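Local coordinates for fluvirucin B1 DH domain from module 1 (Actinomadura vulgaris, PDB 6OBV), which probably dehydrates the beta-hydroxyacyl intermediate made by module 1 of the fluvirucin B1 polyketide synthase, at residues E180-N184 with T185-Y189; Q270-D273 with D274-S278. All coordinates share one frame; numbering follows the deposited sequence.

Overall arrangement
Both contacts are places where the chain reverses direction in a probable double-hotdog dehydratase domain, and each has a positive-phi glycine at or just after the bend. Contact 1 (180-189) is a surface contact: it ends helix 178-185 and starts the short strand 187-189, with carbonyls of the last helical turn bonded and a leucine whose two branches meet two tyrosine rings. Contact 2 (270-278) is partly buried and joins two neighbouring antiparallel strands through a tight hairpin, so its chemistry is mostly backbone pairing plus a threonine hydroxyl. Contacts 1 and 2 share no element: their centres are about 23 Å apart, and the nearest atoms of contacts 1 and 2 about 11 Å apart.

Contact 1 of 2, residues E180-N184 with T185-Y189; sequences EALAN and TGYGY
Tyr187 turns the edge of its ring to the carbonyl of Leu182, whose O lies in the ring plane 3.6 Å from Tyr187 CD2; Leu182 CD2 stands over the rim of the same ring, off its plane, while Leu182 CD1 comes to the edge of Tyr189. The motif is a glycine-terminated helix C-cap of Schellman type, at the start of the GYxYGPxF sequence of this dehydratase family. Leucine suits the last helical turn because its two branches part: CD2 rests on Tyr187 CD2 (4.0 Å), while CD1 goes to Tyr189 CE2. Beyond the helix, the ring of Tyr189 stacks with His235 and the Tyr187 hydroxyl bonds to the backbone of Ala247.

Gly186, at phi 144°, takes a backbone shape hard for other residues, and the bend brings Tyr187 N to Leu182 O (2.9 Å), which already holds the helical bond from Gly186 N; the two donors come from opposite faces of the carbonyl plane. Strand 187-189 then pairs with Gly70. Threonine also fits the helix end: with OG1 beside its own N (chi1 -57°), the hydroxyl folds back on the helix. Ala181 O thus accepts twice, from Thr185 N at 2.9 Å and from Thr185 OG1 at 3.0 Å, 43° out of the carbonyl plane.

Contact 2 of 2, residues Q270-D273 with D274-S278; sequences QPTD and DGATS
Thr272 and Asp274 meet within a tight turn, where the threonine hydroxyl oxygen accepts the backbone N-H of Asp274: Thr272 OG1 to Asp274 N is 3.2 Å and fairly straight. This is an ST turn. Here OG1 sits between the backbone N and the carbonyl carbon (chi1 76°), which places the oxygen over the turn and sends CG2 to Ser278 CB, 3.9 Å away. Threonine thus serves with both branches, one polar and one apolar. The carboxylate of Asp274 comes close to the same hydroxyl without bonding to it, and its side chain goes on to touch Ser294.

The strand ends are satisfied by backbone. Gln270 and Ser278 form a hydrogen-bonded pair: Ser278 N gives to Gln270 O at 2.8 Å, almost in line with the C=O, and Gln270 N returns a longer bond of 3.2 Å to Ser278 O. Pro271, lacking an N-H, fits the non-hydrogen-bonded place opposite Thr277. Nearer the turn, Thr272 N donates to Ala276 O at 2.7 Å, from 38° above the carbonyl plane; Pro271 CA adds a CH contact to that oxygen. On the side away from strand 264-271, Thr277 pairs with Leu295 through backbone bonds, and Ala276, small enough to be buried, packs on Ser294 and Ile296.

Gly275 follows the aspartates with phi 71°, so the whole is a 3:5 beta hairpin, a type I turn with a G1 bulge, linking strands 264-271 and 277-282.

Contact 1 of 2, residues E180-N184 with T185-Y189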
# COMPACT_ATOMS: atom_id res chain seq x y z
N GLU A 180 -19.58 5.27 37.26
CA GLU A 180 -19.72 4.12 38.15
C GLU A 180 -20.94 3.28 37.77
O GLU A 180 -20.89 2.04 37.81
CB GLU A 180 -19.81 4.59 39.61
CG GLU A 180 -19.18 3.64 40.62
CD GLU A 180 -19.50 4.01 42.08
OE1 GLU A 180 -19.65 3.10 42.92
OE2 GLU A 180 -19.60 5.23 42.39
N ALA A 181 -22.04 3.93 37.40
CA ALA A 181 -23.21 3.21 36.90
C ALA A 181 -22.89 2.46 35.62
O ALA A 181 -23.24 1.28 35.47
CB ALA A 181 -24.37 4.19 36.66
N LEU A 182 -22.24 3.14 34.67
CA LEU A 182 -21.90 2.48 33.41
C LEU A 182 -21.00 1.27 33.66
O LEU A 182 -21.13 0.24 32.99
CB LEU A 182 -21.24 3.48 32.45
CG LEU A 182 -22.16 4.58 31.92
CD1 LEU A 182 -21.42 5.60 31.06
CD2 LEU A 182 -23.32 4.00 31.14
N ALA A 183 -20.09 1.38 34.63
CA ALA A 183 -19.25 0.25 34.98
C ALA A 183 -20.09 -0.93 35.47
O ALA A 183 -19.89 -2.07 35.05
CB ALA A 183 -18.23 0.67 36.04
N ASN A 184 -21.06 -0.66 36.35
CA ASN A 184 -21.90 -1.72 36.88
C ASN A 184 -22.78 -2.33 35.80
O ASN A 184 -23.13 -3.51 35.89
CB ASN A 184 -22.77 -1.19 38.02
CG ASN A 184 -22.03 -1.16 39.31
OD1 ASN A 184 -21.52 -2.19 39.76
ND2 ASN A 184 -21.95 0.00 39.93
N THR A 185 -23.19 -1.54 34.81
CA THR A 185 -23.95 -2.08 33.69
C THR A 185 -23.10 -3.06 32.88
O THR A 185 -23.61 -4.06 32.38
CB THR A 185 -24.45 -0.93 32.80
OG1 THR A 185 -25.23 -0.01 33.58
CG2 THR A 185 -25.28 -1.45 31.63
N GLY A 186 -21.81 -2.78 32.75
CA GLY A 186 -20.93 -3.68 32.05
C GLY A 186 -19.86 -2.97 31.25
O GLY A 186 -18.87 -3.59 30.86
N TYR A 187 -20.04 -1.66 31.02
CA TYR A 187 -19.11 -0.91 30.18
C TYR A 187 -17.74 -0.81 30.82
O TYR A 187 -17.61 -0.69 32.04
CB TYR A 187 -19.65 0.49 29.89
CG TYR A 187 -20.87 0.52 28.99
CD1 TYR A 187 -20.74 0.52 27.60
CD2 TYR A 187 -22.15 0.57 29.53
CE1 TYR A 187 -21.87 0.56 26.78
CE2 TYR A 187 -23.27 0.60 28.73
CZ TYR A 187 -23.13 0.59 27.36
OH TYR A 187 -24.26 0.63 26.58
N GLY A 188 -16.71 -0.85 29.99
CA GLY A 188 -15.34 -0.66 30.44
C GLY A 188 -14.77 0.62 29.88
O GLY A 188 -14.21 0.64 28.78
N TYR A 189 -14.94 1.71 30.61
CA TYR A 189 -14.46 3.03 30.22
C TYR A 189 -13.37 3.43 31.20
O TYR A 189 -13.66 3.89 32.32
CB TYR A 189 -15.60 4.04 30.21
CG TYR A 189 -16.66 3.86 29.13
CD1 TYR A 189 -16.30 3.61 27.82
CD2 TYR A 189 -18.01 3.97 29.44
CE1 TYR A 189 -17.26 3.45 26.84
CE2 TYR A 189 -18.97 3.82 28.46
CZ TYR A 189 -18.60 3.57 27.17
OH TYR A 189 -19.56 3.42 26.18

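Contact 2 of 2, residues Q270-D273 with D274-S278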
# COMPACT_ATOMS: atom_id res chain seq x y z
N GLN A 270 -30.49 13.60 20.08
CA GLN A 270 -31.93 13.40 20.14
C GLN A 270 -32.25 12.15 19.34
O GLN A 270 -31.48 11.77 18.45
CB GLN A 270 -32.68 14.62 19.57
CG GLN A 270 -32.12 15.10 18.28
CD GLN A 270 -32.46 16.55 18.00
OE1 GLN A 270 -33.54 17.02 18.36
NE2 GLN A 270 -31.54 17.26 17.37
N PRO A 271 -33.37 11.49 19.62
CA PRO A 271 -33.72 10.33 18.81
C PRO A 271 -34.14 10.76 17.42
O PRO A 271 -34.54 11.91 17.18
CB PRO A 271 -34.89 9.68 19.57
CG PRO A 271 -35.28 10.67 20.67
CD PRO A 271 -34.50 11.94 20.45
N THR A 272 -33.99 9.84 16.48
CA THR A 272 -34.72 9.89 15.23
C THR A 272 -35.85 8.87 15.31
O THR A 272 -35.95 8.10 16.27
CB THR A 272 -33.80 9.61 14.03
OG1 THR A 272 -33.52 8.20 13.97
CG2 THR A 272 -32.49 10.39 14.14
N ASP A 273 -36.70 8.85 14.28
CA ASP A 273 -37.81 7.90 14.23
C ASP A 273 -37.37 6.48 13.89
O ASP A 273 -38.24 5.61 13.68
CB ASP A 273 -38.85 8.38 13.21
CG ASP A 273 -39.05 9.88 13.26
OD1 ASP A 273 -40.18 10.31 13.56
OD2 ASP A 273 -38.07 10.61 13.01
N ASP A 274 -36.07 6.22 13.83
CA ASP A 274 -35.53 4.91 13.49
C ASP A 274 -35.26 4.06 14.72
O ASP A 274 -34.78 2.93 14.58
CB ASP A 274 -34.24 5.09 12.68
CG ASP A 274 -34.37 6.15 11.61
OD1 ASP A 274 -35.50 6.60 11.34
OD2 ASP A 274 -33.32 6.56 11.07
N GLY A 275 -35.56 4.57 15.91
CA GLY A 275 -34.94 3.99 17.07
C GLY A 275 -33.48 4.32 17.16
O GLY A 275 -32.74 3.65 17.88
N ALA A 276 -33.03 5.33 16.43
CA ALA A 276 -31.64 5.74 16.37
C ALA A 276 -31.50 7.12 16.99
O ALA A 276 -32.49 7.77 17.32
CB ALA A 276 -31.14 5.73 14.91
N THR A 277 -30.25 7.57 17.12
CA THR A 277 -29.90 8.86 17.71
C THR A 277 -29.18 9.71 16.69
O THR A 277 -28.30 9.22 15.98
CB THR A 277 -28.98 8.70 18.95
OG1 THR A 277 -29.51 7.73 19.86
CG2 THR A 277 -28.76 10.06 19.66
N SER A 278 -29.52 11.00 16.63
CA SER A 278 -28.71 11.94 15.87
C SER A 278 -27.86 12.76 16.83
O SER A 278 -28.20 12.91 18.01
CB SER A 278 -29.58 12.86 15.01
OG SER A 278 -30.26 13.83 15.79